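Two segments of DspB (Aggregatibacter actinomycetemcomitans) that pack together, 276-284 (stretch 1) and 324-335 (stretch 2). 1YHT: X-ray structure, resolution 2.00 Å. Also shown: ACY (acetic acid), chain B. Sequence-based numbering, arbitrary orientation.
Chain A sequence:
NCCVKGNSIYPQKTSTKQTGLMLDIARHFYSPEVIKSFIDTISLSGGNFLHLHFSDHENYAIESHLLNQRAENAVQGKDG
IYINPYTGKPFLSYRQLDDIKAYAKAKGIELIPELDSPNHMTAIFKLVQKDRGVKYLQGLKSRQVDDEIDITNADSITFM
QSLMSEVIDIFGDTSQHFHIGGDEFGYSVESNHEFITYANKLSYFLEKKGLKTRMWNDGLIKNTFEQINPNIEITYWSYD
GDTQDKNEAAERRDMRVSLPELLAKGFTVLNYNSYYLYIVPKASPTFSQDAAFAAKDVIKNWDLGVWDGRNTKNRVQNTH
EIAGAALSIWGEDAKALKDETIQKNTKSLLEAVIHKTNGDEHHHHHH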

# COMPACT_ATOMS: atom_id res chain seq x y z
N TYR A 276 -16.02 -1.02 1.94
CA TYR A 276 -16.09 -1.07 3.42
C TYR A 276 -14.78 -0.74 4.15
O TYR A 276 -14.78 -0.36 5.33
CB TYR A 276 -16.50 -2.47 3.87
CG TYR A 276 -17.95 -2.75 3.63
CD1 TYR A 276 -18.92 -2.09 4.40
CD2 TYR A 276 -18.37 -3.63 2.62
CE1 TYR A 276 -20.26 -2.32 4.20
CE2 TYR A 276 -19.74 -3.89 2.43
CZ TYR A 276 -20.66 -3.22 3.22
OH TYR A 276 -22.01 -3.43 3.04
N LEU A 277 -13.67 -0.94 3.45
CA LEU A 277 -12.37 -0.98 4.08
C LEU A 277 -11.43 0.14 3.69
O LEU A 277 -10.33 0.19 4.22
CB LEU A 277 -11.72 -2.35 3.87
CG LEU A 277 -12.56 -3.57 4.26
CD1 LEU A 277 -11.81 -4.82 3.97
CD2 LEU A 277 -13.01 -3.59 5.71
N TYR A 278 -11.84 1.02 2.79
CA TYR A 278 -11.11 2.28 2.54
C TYR A 278 -11.80 3.39 3.30
O TYR A 278 -13.03 3.48 3.29
CB TYR A 278 -11.14 2.67 1.06
CG TYR A 278 -10.13 1.99 0.18
CD1 TYR A 278 -9.52 0.78 0.54
CD2 TYR A 278 -9.83 2.52 -1.07
CE1 TYR A 278 -8.62 0.17 -0.27
CE2 TYR A 278 -8.95 1.87 -1.91
CZ TYR A 278 -8.33 0.73 -1.51
OH TYR A 278 -7.38 0.15 -2.35
N ILE A 279 -10.99 4.21 3.97
CA ILE A 279 -11.47 5.49 4.47
C ILE A 279 -10.52 6.58 3.96
O ILE A 279 -9.28 6.40 3.95
CB ILE A 279 -11.69 5.48 6.05
CG1 ILE A 279 -12.30 6.81 6.50
CG2 ILE A 279 -10.38 5.21 6.79
CD1 ILE A 279 -13.03 6.71 7.85
N VAL A 280 -11.10 7.71 3.56
CA VAL A 280 -10.37 8.86 3.05
C VAL A 280 -10.70 10.08 3.94
O VAL A 280 -11.60 10.89 3.64
CB VAL A 280 -10.67 9.11 1.53
CG1 VAL A 280 -9.67 10.07 0.92
CG2 VAL A 280 -10.66 7.74 0.73
N PRO A 281 -9.98 10.20 5.04
CA PRO A 281 -10.34 11.29 5.94
C PRO A 281 -10.26 12.67 5.32
O PRO A 281 -9.33 13.02 4.57
CB PRO A 281 -9.36 11.13 7.11
CG PRO A 281 -8.99 9.67 7.05
CD PRO A 281 -8.89 9.40 5.59
N LYS A 282 -11.29 13.44 5.65
CA LYS A 282 -11.42 14.81 5.20
C LYS A 282 -12.07 15.61 6.32
O LYS A 282 -13.11 15.23 6.84
CB LYS A 282 -12.25 14.84 3.91
CG LYS A 282 -12.41 16.21 3.30
CD LYS A 282 -13.05 16.10 1.91
CE LYS A 282 -13.72 17.38 1.51
NZ LYS A 282 -12.75 18.44 1.25
N ALA A 283 -11.44 16.72 6.69
CA ALA A 283 -12.00 17.61 7.70
C ALA A 283 -13.34 18.16 7.19
O ALA A 283 -13.47 18.54 6.04
CB ALA A 283 -11.04 18.74 7.99
N SER A 284 -14.33 18.20 8.08
CA SER A 284 -15.67 18.65 7.77
C SER A 284 -16.42 18.65 9.08
O SER A 284 -15.97 18.03 10.05
CB SER A 284 -16.41 17.70 6.83
OG SER A 284 -16.99 16.61 7.54
N GLY A 324 -6.98 -12.95 4.96
CA GLY A 324 -7.06 -11.79 5.85
C GLY A 324 -7.68 -10.57 5.19
O GLY A 324 -8.37 -10.70 4.17
N ALA A 325 -7.40 -9.39 5.78
CA ALA A 325 -8.06 -8.13 5.41
C ALA A 325 -7.37 -6.98 6.06
O ALA A 325 -6.66 -7.16 7.06
CB ALA A 325 -9.53 -8.13 5.83
N ALA A 326 -7.54 -5.80 5.50
CA ALA A 326 -7.00 -4.59 6.13
C ALA A 326 -7.94 -3.43 5.94
O ALA A 326 -8.63 -3.35 4.93
CB ALA A 326 -5.66 -4.26 5.54
N LEU A 327 -7.96 -2.54 6.92
CA LEU A 327 -8.44 -1.18 6.74
C LEU A 327 -7.35 -0.37 6.07
O LEU A 327 -6.22 -0.38 6.55
CB LEU A 327 -8.72 -0.50 8.07
CG LEU A 327 -9.27 0.94 8.05
CD1 LEU A 327 -10.67 1.03 7.52
CD2 LEU A 327 -9.28 1.55 9.49
N SER A 328 -7.71 0.40 5.06
CA SER A 328 -6.81 1.34 4.41
C SER A 328 -7.24 2.79 4.70
O SER A 328 -8.38 3.16 4.46
CB SER A 328 -6.81 1.08 2.89
OG SER A 328 -6.23 -0.19 2.53
N ILE A 329 -6.33 3.60 5.25
CA ILE A 329 -6.57 5.00 5.51
C ILE A 329 -5.74 5.80 4.54
O ILE A 329 -4.53 5.93 4.71
CB ILE A 329 -6.17 5.40 6.97
CG1 ILE A 329 -6.84 4.50 8.01
CG2 ILE A 329 -6.46 6.91 7.16
CD1 ILE A 329 -6.45 4.77 9.51
N TRP A 330 -6.42 6.37 3.56
CA TRP A 330 -5.82 7.08 2.49
C TRP A 330 -5.84 8.56 2.79
O TRP A 330 -6.79 9.08 3.39
CB TRP A 330 -6.52 6.82 1.17
CG TRP A 330 -6.46 5.37 0.70
CD1 TRP A 330 -7.43 4.46 0.81
CD2 TRP A 330 -5.38 4.74 0.04
NE1 TRP A 330 -7.03 3.27 0.25
CE2 TRP A 330 -5.76 3.41 -0.22
CE3 TRP A 330 -4.10 5.17 -0.35
CZ2 TRP A 330 -4.93 2.51 -0.86
CZ3 TRP A 330 -3.27 4.26 -0.97
CH2 TRP A 330 -3.68 2.96 -1.22
N GLY A 331 -4.77 9.22 2.33
CA GLY A 331 -4.38 10.57 2.78
C GLY A 331 -4.73 11.76 1.93
O GLY A 331 -4.51 12.89 2.37
N GLU A 332 -5.26 11.53 0.73
CA GLU A 332 -5.47 12.59 -0.31
C GLU A 332 -6.17 13.83 0.17
O GLU A 332 -5.90 14.94 -0.30
CB GLU A 332 -6.48 12.20 -1.42
CG GLU A 332 -6.30 11.06 -2.20
CD GLU A 332 -6.87 9.85 -1.59
OE1 GLU A 332 -8.03 9.43 -1.93
OE2 GLU A 332 -6.09 9.32 -0.82
N ASP A 333 -7.17 13.63 1.02
CA ASP A 333 -8.15 14.67 1.33
C ASP A 333 -7.94 15.24 2.74
O ASP A 333 -8.73 16.07 3.20
CB ASP A 333 -9.58 14.08 1.24
CG ASP A 333 -10.09 13.91 -0.20
OD1 ASP A 333 -9.41 14.33 -1.15
OD2 ASP A 333 -11.17 13.31 -0.37
N ALA A 334 -6.89 14.75 3.44
CA ALA A 334 -6.75 14.96 4.87
C ALA A 334 -5.92 16.21 5.25
O ALA A 334 -5.50 16.36 6.40
CB ALA A 334 -6.14 13.73 5.48
N LYS A 335 -5.71 17.14 4.31
CA LYS A 335 -4.81 18.25 4.57
C LYS A 335 -5.15 19.08 5.82
O LYS A 335 -4.26 19.58 6.48
CB LYS A 335 -4.72 19.19 3.36
CG LYS A 335 -5.97 19.93 3.02
CD LYS A 335 -5.85 20.69 1.66
CE LYS A 335 -6.36 19.86 0.43
NZ LYS A 335 -6.45 20.62 -0.89
C ACY B . -5.37 1.59 -4.84
O ACY B . -6.50 1.75 -4.37
OXT ACY B . -4.88 2.34 -5.73
CH3 ACY B . -4.55 0.48 -4.29
O HOH W 1 -12.67 11.96 1.28
O HOH W 2 -7.65 11.58 3.08
O HOH W 3 -9.00 17.80 5.18

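Three backbone hydrogen bonds anchor the contact. Ser-328 N donates to Leu-277 O at 2.8 Å with an N-H...O angle of 176°, Ile-279 N donates to Ser-328 O at 2.9 Å and 170°, and Trp-330 N donates to Ile-279 O at 2.9 Å and 167°. Ile-279 bonds through its N to Ser-328 O and through its O to Trp-330 N, the residues before and after its partner Ile-329, which is the pattern of a parallel ladder, with Tyr-278 paired to Ser-328 and Ile-279 to Ile-329, their CA atoms 4.8 and 5.0 Å apart. All three acceptors are also approached by CA-H groups: Leu-327 CA lies 3.4 Å from Leu-277 O, Tyr-278 CA lies 3.5 Å from Ser-328 O with an angle of 142° at the hydrogen, and Ile-329 CA lies 3.4 Å from Ile-279 O.

Beyond the ladder, water replaces direct pairing. Pro-281 has no amide hydrogen to offer, and although its O lies 3.2 Å from Ala-334 N, the angle is too poor for a hydrogen bond. Ala-334 N instead bonds to Gly-331 O at 3.2 Å, closing a type I turn. Water 2 donates to Pro-281 O and to Trp-330 O, both at 2.7 Å, and accepts from Asp-333 N at 2.9 Å, so it ties the turn to the neighbouring loop. Water 1 links Val-280 O (2.8 Å) to Asp-333 OD2 (2.6 Å); water 3 accepts from Ala-283 N at 3.1 Å and donates to Asp-333 O at 2.6 Å. Asp-333 takes part in all three bridges, through OD2 with water 1, N with water 2 and O with water 3; its CA-to-CB bond points toward stretch 1.

The side chains of Tyr-278 and Ser-328 share one face of the sheet. There the edge of Trp-330 meets the face of the Tyr-278 ring, with the five-membered ring centroid 4.2 Å from the tyrosine centroid and the planes at 61°; Trp-330 NE1 sits over that face, 3.2 Å from Tyr-278 CD2. The small Ser-328 side chain approaches the same ring obliquely, its CB 3.6 Å from Tyr-278 CD1. At the ring's edge, Tyr-278 OH donates to O of an acetic acid molecule, probably from the crystallisation liquor, at 2.7 Å.

Ile-279 and Ile-329 occupy the other face, where branched aliphatic chains suit close apolar packing: Ile-279 CG2 lies 3.8 Å from Ile-329 CG1 and 4.3 Å from Leu-327 CD1. Pro-281 extends this patch, its CG 3.7 Å from Ile-329 CG2 and its CB 4.4 Å from Ala-334 CB. At the helical end, buried Leu-277 reaches Ala-325, CD1 to CB 4.4 Å. Altogether 736 Å² is buried, summed over both sides.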